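Side-chain contacts in peroxiredoxin (Clostridioides difficile, PDB 6TSB), which is a spore-coat protein with a family 18 chitinase domain, the part described here, that hydrolyses chitin, joined to a peroxiredoxin part that probably reduces peroxides: residues G248-S251 with E252-L255; S331-S334 with T335-Q338; L110-T113 with S114-N117; V355-E358 with E359-I363. All coordinates share one frame; numbering follows the deposited sequence.

Contact 1: G248-S251 with E252-L255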
ATOM      1  N   GLY A 248      17.856 -17.926  28.448  1.00 48.65           N
ATOM      2  CA  GLY A 248      17.540 -17.543  29.837  1.00 44.46           C
ATOM      3  C   GLY A 248      17.267 -16.054  30.017  1.00 47.03           C
ATOM      4  O   GLY A 248      17.152 -15.651  31.190  1.00 53.09           O
ATOM      5  N   MET A 249      17.100 -15.256  28.950  1.00 45.32           N
ATOM      6  CA  MET A 249      16.680 -13.820  29.133  1.00 47.86           C
ATOM      7  C   MET A 249      15.169 -13.749  29.332  1.00 45.60           C
ATOM      8  O   MET A 249      14.422 -14.108  28.421  1.00 53.29           O
ATOM      9  CB  MET A 249      17.033 -12.900  27.952  1.00 45.56           C
ATOM     10  CG  MET A 249      16.689 -11.416  28.234  1.00 47.28           C
ATOM     11  SD  MET A 249      17.681 -10.701  29.596  1.00 46.45           S
ATOM     12  CE  MET A 249      19.308 -11.042  28.932  1.00 44.58           C
ATOM     13  N   PRO A 250      14.670 -13.245  30.483  1.00 43.66           N
ATOM     14  CA  PRO A 250      13.232 -13.069  30.674  1.00 44.20           C
ATOM     15  C   PRO A 250      12.655 -12.199  29.547  1.00 50.78           C
ATOM     16  O   PRO A 250      13.352 -11.298  29.027  1.00 51.74           O
ATOM     17  CB  PRO A 250      13.091 -12.322  32.007  1.00 44.55           C
ATOM     18  CG  PRO A 250      14.396 -12.542  32.725  1.00 43.60           C
ATOM     19  CD  PRO A 250      15.438 -12.837  31.661  1.00 44.13           C
ATOM     20  N   SER A 251      11.407 -12.455  29.167  1.00 42.69           N
ATOM     21  CA  SER A 251      10.804 -11.779  28.002  1.00 39.73           C
ATOM     22  C   SER A 251      10.691 -10.265  28.306  1.00 38.90           C
ATOM     23  O   SER A 251      11.043  -9.490  27.416  1.00 41.84           O
ATOM     24  CB  SER A 251       9.501 -12.444  27.610  1.00 39.77           C
ATOM     25  OG  SER A 251       8.529 -12.307  28.649  1.00 44.31           O
ATOM     26  N   GLU A 252      10.246  -9.909  29.519  1.00 38.42           N
ATOM     27  CA  GLU A 252       9.946  -8.559  30.070  1.00 44.94           C
ATOM     28  C   GLU A 252      11.168  -7.630  30.065  1.00 48.78           C
ATOM     29  O   GLU A 252      10.981  -6.468  30.463  1.00 46.13           O
ATOM     30  CB  GLU A 252       9.634  -8.556  31.576  1.00 48.40           C
ATOM     31  CG  GLU A 252       8.818  -9.702  32.109  1.00 57.86           C
ATOM     32  CD  GLU A 252       9.592 -10.954  32.499  1.00 64.18           C
ATOM     33  OE1 GLU A 252      10.075 -11.025  33.663  1.00 61.68           O
ATOM     34  OE2 GLU A 252       9.692 -11.871  31.633  1.00 63.18           O
ATOM     35  N   LYS A 253      12.375  -8.172  29.884  1.00 47.39           N
ATOM     36  CA  LYS A 253      13.648  -7.408  29.942  1.00 46.42           C
ATOM     37  C   LYS A 253      14.127  -7.203  28.507  1.00 46.78           C
ATOM     38  O   LYS A 253      15.061  -6.424  28.325  1.00 49.07           O
ATOM     39  CB  LYS A 253      14.700  -8.118  30.815  1.00 46.76           C
ATOM     40  CG  LYS A 253      14.444  -8.079  32.331  1.00 45.69           C
ATOM     41  CD  LYS A 253      15.644  -8.508  33.184  1.00 44.05           C
ATOM     42  CE  LYS A 253      15.429  -8.344  34.675  1.00 47.04           C
ATOM     43  NZ  LYS A 253      16.609  -8.796  35.462  1.00 51.28           N
ATOM     44  N   ILE A 254      13.482  -7.837  27.520  1.00 41.23           N
ATOM     45  CA  ILE A 254      13.851  -7.623  26.102  1.00 45.92           C
ATOM     46  C   ILE A 254      13.157  -6.375  25.551  1.00 49.74           C
ATOM     47  O   ILE A 254      11.915  -6.340  25.587  1.00 52.00           O
ATOM     48  CB  ILE A 254      13.521  -8.823  25.231  1.00 46.09           C
ATOM     49  CG1 ILE A 254      14.147 -10.087  25.827  1.00 49.76           C
ATOM     50  CG2 ILE A 254      13.968  -8.499  23.801  1.00 42.61           C
ATOM     51  CD1 ILE A 254      14.283 -11.228  24.854  1.00 52.85           C
ATOM     52  N   LEU A 255      13.940  -5.443  24.995  1.00 43.92           N
ATOM     53  CA  LEU A 255      13.412  -4.262  24.262  1.00 41.68           C
ATOM     54  C   LEU A 255      13.642  -4.494  22.793  1.00 40.27           C
ATOM     55  O   LEU A 255      14.817  -4.742  22.426  1.00 40.49           O
ATOM     56  CB  LEU A 255      14.146  -2.999  24.689  1.00 44.83           C
ATOM     57  CG  LEU A 255      13.908  -2.558  26.124  1.00 43.45           C
ATOM     58  CD1 LEU A 255      14.365  -1.114  26.303  1.00 44.98           C
ATOM     59  CD2 LEU A 255      12.450  -2.731  26.509  1.00 42.11           C
TER
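Met249 lays its CG methylene against the CG1 branch of Ile254, with CG and CG1 3.7 Å apart, the two side chains meeting at a slant. CG of Met249 stands opposite its own backbone N (chi1 -175°), the bend at chi2 brings SD to 4.1 Å from Lys253 CB, and chi3 turns CE. A flexible thioether suits this buried position, because Met249 must also fit against Phe202, Ala196 and Ile199. The turn beneath is backbone work. Ile254 N donates to Ser251 O at 2.9 Å, while the bond from Lys253 N to Pro250 O, at 3.4 Å, is weak. Gly248, with its positive phi of 105°, has already closed helix 237-246 in a Schellman motif, and the short 3-10 turn then delivers the chain into strand 254-264. This is a helix-to-strand return of the TIM barrel, the fold of family 18 glycoside hydrolases. Proline suits the entry to the turn, since its N carries no hydrogen and so needs no acceptor, and its ring holds phi fixed. The bent side chain of Glu252 curls back over this corner, and OE2 lies 3.4 Å from Pro250 CB. Lys253 is extended beyond CG and carries NZ past the turn to the carbonyl oxygens of Ala196 and Ile199, whose partial negative charges probably stabilise the ammonium group. Ser251 meets the second subunit, and its OG hydrogen-bonds to the carbonyl oxygen of Cys325 of that chain.

Contact 2: S331-S334 with T335-Q338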
ATOM      1  N   SER A 331     -12.996  -1.407 -19.960  1.00 44.47           N
ATOM      2  CA  SER A 331     -12.367  -0.146 -19.490  1.00 39.14           C
ATOM      3  C   SER A 331     -12.738   0.969 -20.454  1.00 40.88           C
ATOM      4  O   SER A 331     -13.006   0.692 -21.632  1.00 42.99           O
ATOM      5  CB  SER A 331     -10.859  -0.230 -19.403  1.00 42.34           C
ATOM      6  OG  SER A 331     -10.296  -0.630 -20.644  1.00 40.93           O
ATOM      7  N   TRP A 332     -12.824   2.158 -19.878  1.00 43.68           N
ATOM      8  CA  TRP A 332     -12.816   3.484 -20.519  1.00 48.64           C
ATOM      9  C   TRP A 332     -11.541   4.169 -20.039  1.00 46.98           C
ATOM     10  O   TRP A 332     -11.496   4.554 -18.875  1.00 44.07           O
ATOM     11  CB  TRP A 332     -14.058   4.294 -20.111  1.00 45.84           C
ATOM     12  CG  TRP A 332     -14.042   5.636 -20.761  1.00 52.61           C
ATOM     13  CD1 TRP A 332     -13.466   6.788 -20.308  1.00 58.06           C
ATOM     14  CD2 TRP A 332     -14.528   5.921 -22.077  1.00 55.65           C
ATOM     15  NE1 TRP A 332     -13.615   7.787 -21.232  1.00 56.22           N
ATOM     16  CE2 TRP A 332     -14.263   7.281 -22.326  1.00 58.37           C
ATOM     17  CE3 TRP A 332     -15.184   5.159 -23.045  1.00 58.27           C
ATOM     18  CZ2 TRP A 332     -14.626   7.895 -23.521  1.00 57.77           C
ATOM     19  CZ3 TRP A 332     -15.538   5.768 -24.227  1.00 53.55           C
ATOM     20  CH2 TRP A 332     -15.262   7.114 -24.453  1.00 56.20           C
ATOM     21  N   THR A 333     -10.494   4.297 -20.871  1.00 45.93           N
ATOM     22  CA  THR A 333     -10.355   3.773 -22.221  1.00 48.41           C
ATOM     23  C   THR A 333      -8.868   3.403 -22.418  1.00 48.58           C
ATOM     24  O   THR A 333      -8.049   3.996 -21.720  1.00 49.70           O
ATOM     25  CB  THR A 333     -10.834   4.844 -23.214  1.00 51.83           C
ATOM     26  OG1 THR A 333     -10.485   4.396 -24.526  1.00 49.78           O
ATOM     27  CG2 THR A 333     -10.268   6.224 -22.926  1.00 45.24           C
ATOM     28  N   SER A 334      -8.514   2.468 -23.307  1.00 47.54           N
ATOM     29  CA  SER A 334      -7.109   2.055 -23.614  1.00 51.51           C
ATOM     30  C   SER A 334      -6.151   3.254 -23.757  1.00 49.37           C
ATOM     31  O   SER A 334      -5.003   3.148 -23.307  1.00 44.97           O
ATOM     32  CB  SER A 334      -7.076   1.231 -24.848  1.00 48.57           C
ATOM     33  OG  SER A 334      -7.614   2.007 -25.895  1.00 47.09           O
ATOM     34  N   THR A 335      -6.616   4.355 -24.338  1.00 52.41           N
ATOM     35  CA  THR A 335      -5.853   5.603 -24.631  1.00 49.03           C
ATOM     36  C   THR A 335      -5.325   6.270 -23.362  1.00 49.67           C
ATOM     37  O   THR A 335      -4.437   7.135 -23.480  1.00 45.53           O
ATOM     38  CB  THR A 335      -6.753   6.585 -25.384  1.00 49.82           C
ATOM     39  OG1 THR A 335      -6.770   5.995 -26.680  1.00 58.61           O
ATOM     40  CG2 THR A 335      -6.272   8.024 -25.421  1.00 63.84           C
ATOM     41  N   TYR A 336      -5.869   5.936 -22.195  1.00 49.78           N
ATOM     42  CA  TYR A 336      -5.481   6.547 -20.895  1.00 48.81           C
ATOM     43  C   TYR A 336      -4.387   5.719 -20.198  1.00 47.40           C
ATOM     44  O   TYR A 336      -3.849   6.165 -19.173  1.00 49.63           O
ATOM     45  CB  TYR A 336      -6.721   6.669 -20.014  1.00 53.50           C
ATOM     46  CG  TYR A 336      -7.779   7.630 -20.491  1.00 57.74           C
ATOM     47  CD1 TYR A 336      -7.593   8.480 -21.575  1.00 55.11           C
ATOM     48  CD2 TYR A 336      -8.968   7.726 -19.789  1.00 57.15           C
ATOM     49  CE1 TYR A 336      -8.574   9.387 -21.953  1.00 59.04           C
ATOM     50  CE2 TYR A 336      -9.965   8.606 -20.170  1.00 60.69           C
ATOM     51  CZ  TYR A 336      -9.770   9.443 -21.253  1.00 63.15           C
ATOM     52  OH  TYR A 336     -10.779  10.306 -21.575  1.00 63.69           O
ATOM     53  N   ASP A 337      -4.066   4.562 -20.774  1.00 46.48           N
ATOM     54  CA  ASP A 337      -3.265   3.459 -20.196  1.00 48.21           C
ATOM     55  C   ASP A 337      -2.399   2.924 -21.347  1.00 47.00           C
ATOM     56  O   ASP A 337      -2.563   1.733 -21.755  1.00 47.61           O
ATOM     57  CB  ASP A 337      -4.213   2.433 -19.545  1.00 53.26           C
ATOM     58  CG  ASP A 337      -3.570   1.130 -19.072  1.00 48.90           C
ATOM     59  OD1 ASP A 337      -2.655   1.194 -18.226  1.00 47.74           O
ATOM     60  OD2 ASP A 337      -3.983   0.057 -19.573  1.00 46.23           O
ATOM     61  N   GLN A 338      -1.527   3.795 -21.881  1.00 58.14           N
ATOM     62  CA  GLN A 338      -0.757   3.564 -23.139  1.00 52.96           C
ATOM     63  C   GLN A 338       0.195   2.378 -22.942  1.00 49.55           C
ATOM     64  O   GLN A 338       0.449   1.681 -23.921  1.00 51.09           O
ATOM     65  CB  GLN A 338      -0.026   4.839 -23.579  1.00 58.59           C
ATOM     66  CG  GLN A 338      -0.936   5.983 -24.043  1.00 61.45           C
ATOM     67  CD  GLN A 338      -1.626   5.786 -25.383  1.00 60.74           C
ATOM     68  OE1 GLN A 338      -1.484   4.763 -26.056  1.00 59.27           O
ATOM     69  NE2 GLN A 338      -2.407   6.779 -25.787  1.00 52.06           N
TER
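Thr333 has OG1 opposite its backbone N (chi1 171°), which leaves CG2 wedged between N and the carbonyl carbon and aimed at Tyr336; the latter turns CG away from its own carbonyl carbon and slides its ring beneath that methyl. CG2 of Thr333 sits 3.4 Å from the centroid of the Tyr336 ring and only 2° off the normal, a CH-pi contact centred on one face. A beta-branched threonine serves both needs, with the methyl on the ring and OG1 bonded to the carbonyl oxygen of Tyr41 of the second subunit. Trp332 stands nearly upright to the tyrosine, planes at 86° and CD1 3.9 Å from Tyr336 CE2, in an oblique pairing. Two backbone bonds fix the turn: Tyr336 N to Thr333 O and Asp337 N to Ser334 O, both 3.0 Å. The peptide between Trp332 and Thr333 is cis, as at the tryptophan ending the last barrel strand of many family 18 chitinases. A bound di(hydroxyethyl)ether lies about 3 Å from the Tyr336 side chain. The segment leaves strand 328-332, which pairs in parallel with a strand of the second subunit, and leads to helix 341-351, where the Asp337 carboxylate accepts from Leu342 N and Ala343 N.

Contact 3: L110-T113 with S114-N117; sequences LTPT and SRYN
Arg115 spreads its guanidinium flat over the backbone at the start of its own helix: Thr111 O lies 3.3 Å from the guanidinium plane, over its centre, and Pro112 N under the same face nearer the rim. A bend at chi3 (-60°) folds the long chain back this way, and NH2 comes 3.7 Å from Pro112 CG. The group is held by polar contacts beyond this face contact, as NH1 bonds to Ala109 O and to a water that in turn donates to Leu110 O. Thr111 and Ser114 turn their hydroxyls toward each other's backbone amide. Thr111 OG1 accepts from Ser114 N at 3.0 Å, and Ser114 OG accepts from Thr111 N at 2.9 Å, the reciprocal pair that defines a capping box with Thr111 as N-cap. Short hydroxyl side chains suit both places because they can reach amides that the first turn cannot satisfy. Proline follows naturally, having no N-H to satisfy and a phi already helical. Regular bonding then begins with Arg115 N to Thr111 O at 3.1 Å. On the outer surface of the barrel, the box joins the end of helix 105-109, whose Ala108 O receives Ser114 OG, to helix 112-128, while Leu110 and Arg115 touch Asn157 and Leu160 of helix 154-169.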
ATOM      1  N   LEU A 110      39.143  -6.801  31.399  1.00 43.48           N
ATOM      2  CA  LEU A 110      40.177  -7.880  31.533  1.00 45.81           C
ATOM      3  C   LEU A 110      40.548  -8.211  32.990  1.00 46.28           C
ATOM      4  O   LEU A 110      40.719  -9.409  33.262  1.00 50.55           O
ATOM      5  CB  LEU A 110      41.411  -7.527  30.704  1.00 48.05           C
ATOM      6  CG  LEU A 110      42.369  -8.692  30.403  1.00 50.82           C
ATOM      7  CD1 LEU A 110      41.633  -9.991  30.109  1.00 51.47           C
ATOM      8  CD2 LEU A 110      43.288  -8.345  29.236  1.00 49.55           C
ATOM      9  N   THR A 111      40.627  -7.249  33.922  1.00 51.45           N
ATOM     10  CA  THR A 111      41.191  -7.475  35.292  1.00 47.59           C
ATOM     11  C   THR A 111      40.230  -6.970  36.361  1.00 47.90           C
ATOM     12  O   THR A 111      39.336  -6.203  36.065  1.00 42.42           O
ATOM     13  CB  THR A 111      42.545  -6.780  35.454  1.00 48.44           C
ATOM     14  OG1 THR A 111      42.318  -5.383  35.649  1.00 44.37           O
ATOM     15  CG2 THR A 111      43.446  -6.950  34.250  1.00 50.33           C
ATOM     16  N   PRO A 112      40.390  -7.359  37.644  1.00 52.28           N
ATOM     17  CA  PRO A 112      39.621  -6.737  38.730  1.00 51.35           C
ATOM     18  C   PRO A 112      39.859  -5.217  38.824  1.00 56.12           C
ATOM     19  O   PRO A 112      38.953  -4.504  39.300  1.00 49.90           O
ATOM     20  CB  PRO A 112      40.124  -7.451  39.998  1.00 50.87           C
ATOM     21  CG  PRO A 112      40.683  -8.781  39.468  1.00 50.08           C
ATOM     22  CD  PRO A 112      41.291  -8.429  38.123  1.00 50.23           C
ATOM     23  N   THR A 113      41.014  -4.734  38.340  1.00 49.12           N
ATOM     24  CA  THR A 113      41.393  -3.298  38.433  1.00 51.18           C
ATOM     25  C   THR A 113      40.688  -2.499  37.335  1.00 45.80           C
ATOM     26  O   THR A 113      39.926  -1.622  37.688  1.00 45.01           O
ATOM     27  CB  THR A 113      42.913  -3.114  38.455  1.00 52.89           C
ATOM     28  OG1 THR A 113      43.347  -3.793  39.636  1.00 56.77           O
ATOM     29  CG2 THR A 113      43.323  -1.662  38.517  1.00 51.79           C
ATOM     30  N   SER A 114      40.941  -2.791  36.062  1.00 46.48           N
ATOM     31  CA  SER A 114      40.194  -2.237  34.907  1.00 45.42           C
ATOM     32  C   SER A 114      38.671  -2.245  35.205  1.00 46.00           C
ATOM     33  O   SER A 114      38.022  -1.217  35.020  1.00 50.49           O
ATOM     34  CB  SER A 114      40.555  -2.987  33.639  1.00 47.99           C
ATOM     35  OG  SER A 114      40.143  -4.360  33.690  1.00 49.00           O
ATOM     36  N   ARG A 115      38.118  -3.342  35.724  1.00 47.91           N
ATOM     37  CA  ARG A 115      36.655  -3.499  35.954  1.00 46.71           C
ATOM     38  C   ARG A 115      36.213  -2.532  37.060  1.00 46.01           C
ATOM     39  O   ARG A 115      35.167  -1.903  36.893  1.00 39.81           O
ATOM     40  CB  ARG A 115      36.280  -4.962  36.265  1.00 44.77           C
ATOM     41  CG  ARG A 115      36.420  -5.897  35.061  1.00 47.12           C
ATOM     42  CD  ARG A 115      35.805  -7.276  35.235  1.00 46.41           C
ATOM     43  NE  ARG A 115      36.376  -8.049  36.336  1.00 44.01           N
ATOM     44  CZ  ARG A 115      37.365  -8.937  36.221  1.00 42.92           C
ATOM     45  NH1 ARG A 115      37.933  -9.180  35.052  1.00 43.62           N
ATOM     46  NH2 ARG A 115      37.819  -9.556  37.293  1.00 43.80           N
ATOM     47  N   TYR A 116      36.959  -2.434  38.161  1.00 45.38           N
ATOM     48  CA  TYR A 116      36.632  -1.516  39.279  1.00 44.95           C
ATOM     49  C   TYR A 116      36.717  -0.069  38.761  1.00 45.18           C
ATOM     50  O   TYR A 116      35.846   0.734  39.039  1.00 44.41           O
ATOM     51  CB  TYR A 116      37.567  -1.762  40.469  1.00 45.54           C
ATOM     52  CG  TYR A 116      37.223  -0.953  41.700  1.00 50.09           C
ATOM     53  CD1 TYR A 116      36.248  -1.376  42.595  1.00 58.12           C
ATOM     54  CD2 TYR A 116      37.835   0.267  41.954  1.00 47.46           C
ATOM     55  CE1 TYR A 116      35.910  -0.627  43.715  1.00 62.33           C
ATOM     56  CE2 TYR A 116      37.510   1.030  43.064  1.00 51.47           C
ATOM     57  CZ  TYR A 116      36.541   0.584  43.952  1.00 62.10           C
ATOM     58  OH  TYR A 116      36.222   1.322  45.059  1.00 58.84           O
ATOM     59  N   ASN A 117      37.760   0.234  37.990  1.00 48.23           N
ATOM     60  CA  ASN A 117      38.040   1.577  37.424  1.00 49.51           C
ATOM     61  C   ASN A 117      36.911   1.984  36.469  1.00 48.57           C
ATOM     62  O   ASN A 117      36.393   3.093  36.608  1.00 47.65           O
ATOM     63  CB  ASN A 117      39.378   1.606  36.696  1.00 48.45           C
ATOM     64  CG  ASN A 117      39.725   2.994  36.213  1.00 47.99           C
ATOM     65  OD1 ASN A 117      39.623   3.945  36.965  1.00 58.13           O
ATOM     66  ND2 ASN A 117      40.141   3.119  34.968  1.00 48.44           N
TER
HETATM   67  O   HOH W   1      39.172 -11.664  34.107  1.00 51.72           O

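Contact 4: V355-E358 with E359-I363; sequences VLKE and ELEGI
Leu356 and Leu360 form the close-packed side of this helix, one turn apart, with CD1 of Leu356 3.9 Å from CG of Leu360. Leu356 sets CG opposite its backbone N (chi1 165°), which swings CD1 along the helix toward the next turn. Both leucines are buried against Phe315 of helix 311-323, and Leu356 also meets Thr345 and Ile348 of helix 341-351, where branched aliphatic groups pack against aromatic and aliphatic neighbours. Glu359 takes the border, its OE2 in a salt bridge with Arg344. On the looser flank the Lys357 chain bends so that CE lies 3.4 Å from Glu361 OE2, yet NZ stays 4.1 Å from the same oxygen, beyond a salt bridge; the opposite charges probably still attract. Lys357 also makes a cation-pi contact with Phe367 of the second subunit. Val355 and Glu358 are exposed, the charged residue being at home in solvent. Along the backbone, Glu359 N bonds to Val355 O at 3.1 Å and Glu361 N to Lys357 O at 2.9 Å. Leucines four residues apart on the buried face and acidic residues toward the outside make this an amphipathic helix, packed on helices 311-323 and 341-351 and on the second subunit.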
ATOM      1  N   VAL A 355      -2.744 -15.936 -10.800  1.00 66.89           N
ATOM      2  CA  VAL A 355      -1.461 -15.262 -11.171  1.00 63.57           C
ATOM      3  C   VAL A 355      -1.447 -13.826 -10.613  1.00 62.38           C
ATOM      4  O   VAL A 355      -0.386 -13.367 -10.116  1.00 65.07           O
ATOM      5  CB  VAL A 355      -1.232 -15.323 -12.693  1.00 60.60           C
ATOM      6  CG1 VAL A 355       0.019 -14.558 -13.119  1.00 60.23           C
ATOM      7  CG2 VAL A 355      -1.175 -16.775 -13.172  1.00 59.13           C
ATOM      8  N   LEU A 356      -2.592 -13.150 -10.643  1.00 60.82           N
ATOM      9  CA  LEU A 356      -2.699 -11.713 -10.291  1.00 60.23           C
ATOM     10  C   LEU A 356      -2.687 -11.578  -8.765  1.00 61.36           C
ATOM     11  O   LEU A 356      -2.035 -10.636  -8.272  1.00 56.60           O
ATOM     12  CB  LEU A 356      -3.978 -11.151 -10.915  1.00 57.84           C
ATOM     13  CG  LEU A 356      -4.449  -9.795 -10.395  1.00 57.34           C
ATOM     14  CD1 LEU A 356      -3.389  -8.717 -10.592  1.00 55.61           C
ATOM     15  CD2 LEU A 356      -5.744  -9.378 -11.081  1.00 62.34           C
ATOM     16  N   LYS A 357      -3.392 -12.473  -8.054  1.00 66.23           N
ATOM     17  CA  LYS A 357      -3.333 -12.595  -6.568  1.00 69.89           C
ATOM     18  C   LYS A 357      -1.875 -12.766  -6.107  1.00 66.26           C
ATOM     19  O   LYS A 357      -1.478 -11.991  -5.237  1.00 63.39           O
ATOM     20  CB  LYS A 357      -4.180 -13.759  -6.040  1.00 73.39           C
ATOM     21  CG  LYS A 357      -4.253 -13.874  -4.514  1.00 74.36           C
ATOM     22  CD  LYS A 357      -5.022 -12.743  -3.821  1.00 70.47           C
ATOM     23  CE  LYS A 357      -4.943 -12.783  -2.306  1.00 74.00           C
ATOM     24  NZ  LYS A 357      -6.058 -13.544  -1.687  1.00 77.64           N
ATOM     25  N   GLU A 358      -1.123 -13.743  -6.641  1.00 69.96           N
ATOM     26  CA  GLU A 358       0.332 -13.937  -6.347  1.00 79.17           C
ATOM     27  C   GLU A 358       1.097 -12.616  -6.513  1.00 70.75           C
ATOM     28  O   GLU A 358       1.850 -12.257  -5.592  1.00 65.39           O
ATOM     29  CB  GLU A 358       0.955 -15.004  -7.248  1.00 91.26           C
ATOM     30  CG  GLU A 358       1.277 -16.289  -6.507  1.00102.95           C
ATOM     31  CD  GLU A 358       1.499 -17.504  -7.393  1.00117.85           C
ATOM     32  OE1 GLU A 358       1.627 -17.334  -8.632  1.00119.77           O
ATOM     33  OE2 GLU A 358       1.534 -18.623  -6.842  1.00125.03           O
ATOM     34  N   GLU A 359       0.897 -11.916  -7.633  1.00 66.75           N
ATOM     35  CA  GLU A 359       1.487 -10.573  -7.916  1.00 64.22           C
ATOM     36  C   GLU A 359       1.220  -9.596  -6.758  1.00 69.96           C
ATOM     37  O   GLU A 359       2.169  -8.921  -6.311  1.00 78.56           O
ATOM     38  CB  GLU A 359       0.893 -10.020  -9.206  1.00 69.32           C
ATOM     39  CG  GLU A 359       1.902  -9.328 -10.096  1.00 82.30           C
ATOM     40  CD  GLU A 359       1.534  -9.425 -11.567  1.00 82.07           C
ATOM     41  OE1 GLU A 359       1.491 -10.555 -12.098  1.00 75.82           O
ATOM     42  OE2 GLU A 359       1.260  -8.375 -12.161  1.00 85.26           O
ATOM     43  N   LEU A 360      -0.026  -9.511  -6.286  1.00 64.09           N
ATOM     44  CA  LEU A 360      -0.477  -8.463  -5.329  1.00 63.00           C
ATOM     45  C   LEU A 360      -0.127  -8.861  -3.881  1.00 64.46           C
ATOM     46  O   LEU A 360      -0.150  -7.951  -3.004  1.00 55.06           O
ATOM     47  CB  LEU A 360      -1.990  -8.232  -5.477  1.00 60.95           C
ATOM     48  CG  LEU A 360      -2.532  -7.802  -6.852  1.00 63.60           C
ATOM     49  CD1 LEU A 360      -4.046  -7.678  -6.810  1.00 67.75           C
ATOM     50  CD2 LEU A 360      -1.943  -6.492  -7.344  1.00 64.02           C
ATOM     51  N   GLU A 361       0.144 -10.151  -3.623  1.00 70.18           N
ATOM     52  CA  GLU A 361       0.651 -10.663  -2.309  1.00 74.35           C
ATOM     53  C   GLU A 361       2.027 -10.038  -2.049  1.00 63.86           C
ATOM     54  O   GLU A 361       2.365  -9.850  -0.868  1.00 63.84           O
ATOM     55  CB  GLU A 361       0.751 -12.198  -2.252  1.00 86.42           C
ATOM     56  CG  GLU A 361      -0.533 -12.949  -1.866  1.00 91.53           C
ATOM     57  CD  GLU A 361      -1.119 -12.715  -0.474  1.00 94.63           C
ATOM     58  OE1 GLU A 361      -0.455 -12.063   0.365  1.00 91.46           O
ATOM     59  OE2 GLU A 361      -2.245 -13.199  -0.225  1.00 94.47           O
ATOM     60  N   GLY A 362       2.760  -9.712  -3.124  1.00 65.54           N
ATOM     61  CA  GLY A 362       4.099  -9.099  -3.095  1.00 63.58           C
ATOM     62  C   GLY A 362       4.070  -7.594  -3.305  1.00 63.81           C
ATOM     63  O   GLY A 362       5.063  -7.073  -3.826  1.00 83.12           O
ATOM     64  N   ILE A 363       2.990  -6.912  -2.923  1.00 70.05           N
ATOM     65  CA  ILE A 363       2.811  -5.436  -3.125  1.00 73.10           C
ATOM     66  C   ILE A 363       1.994  -4.829  -1.967  1.00 76.12           C
ATOM     67  O   ILE A 363       2.369  -3.742  -1.457  1.00 72.11           O
ATOM     68  CB  ILE A 363       2.133  -5.133  -4.481  1.00 73.25           C
ATOM     69  CG1 ILE A 363       2.944  -5.646  -5.680  1.00 78.41           C
ATOM     70  CG2 ILE A 363       1.843  -3.640  -4.587  1.00 71.46           C
ATOM     71  CD1 ILE A 363       2.228  -5.559  -7.011  1.00 75.69           C
TER

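Overall arrangement
Contacts 1 and 2, centred about 56 Å apart on opposite sides of the chain's centre, both sit where the subunits join: each has backbone in a sheet continued by the other chain. The pattern is consistent with C-terminal segments exchanged between subunits, strand 328-332 completing the neighbour's barrel. Contact 4, centred about 22 Å from contact 2, belongs to the same outlying C-terminal part and also meets the second subunit. Contact 3, centred about 28 Å from contact 1 and about 75 Å from contact 2, caps an outer barrel helix and touches no other subunit. A di(hydroxyethyl)ether lies about 3 Å from the Tyr336 side chain, and the one nearest Ile254 about 14 Å from that side chain.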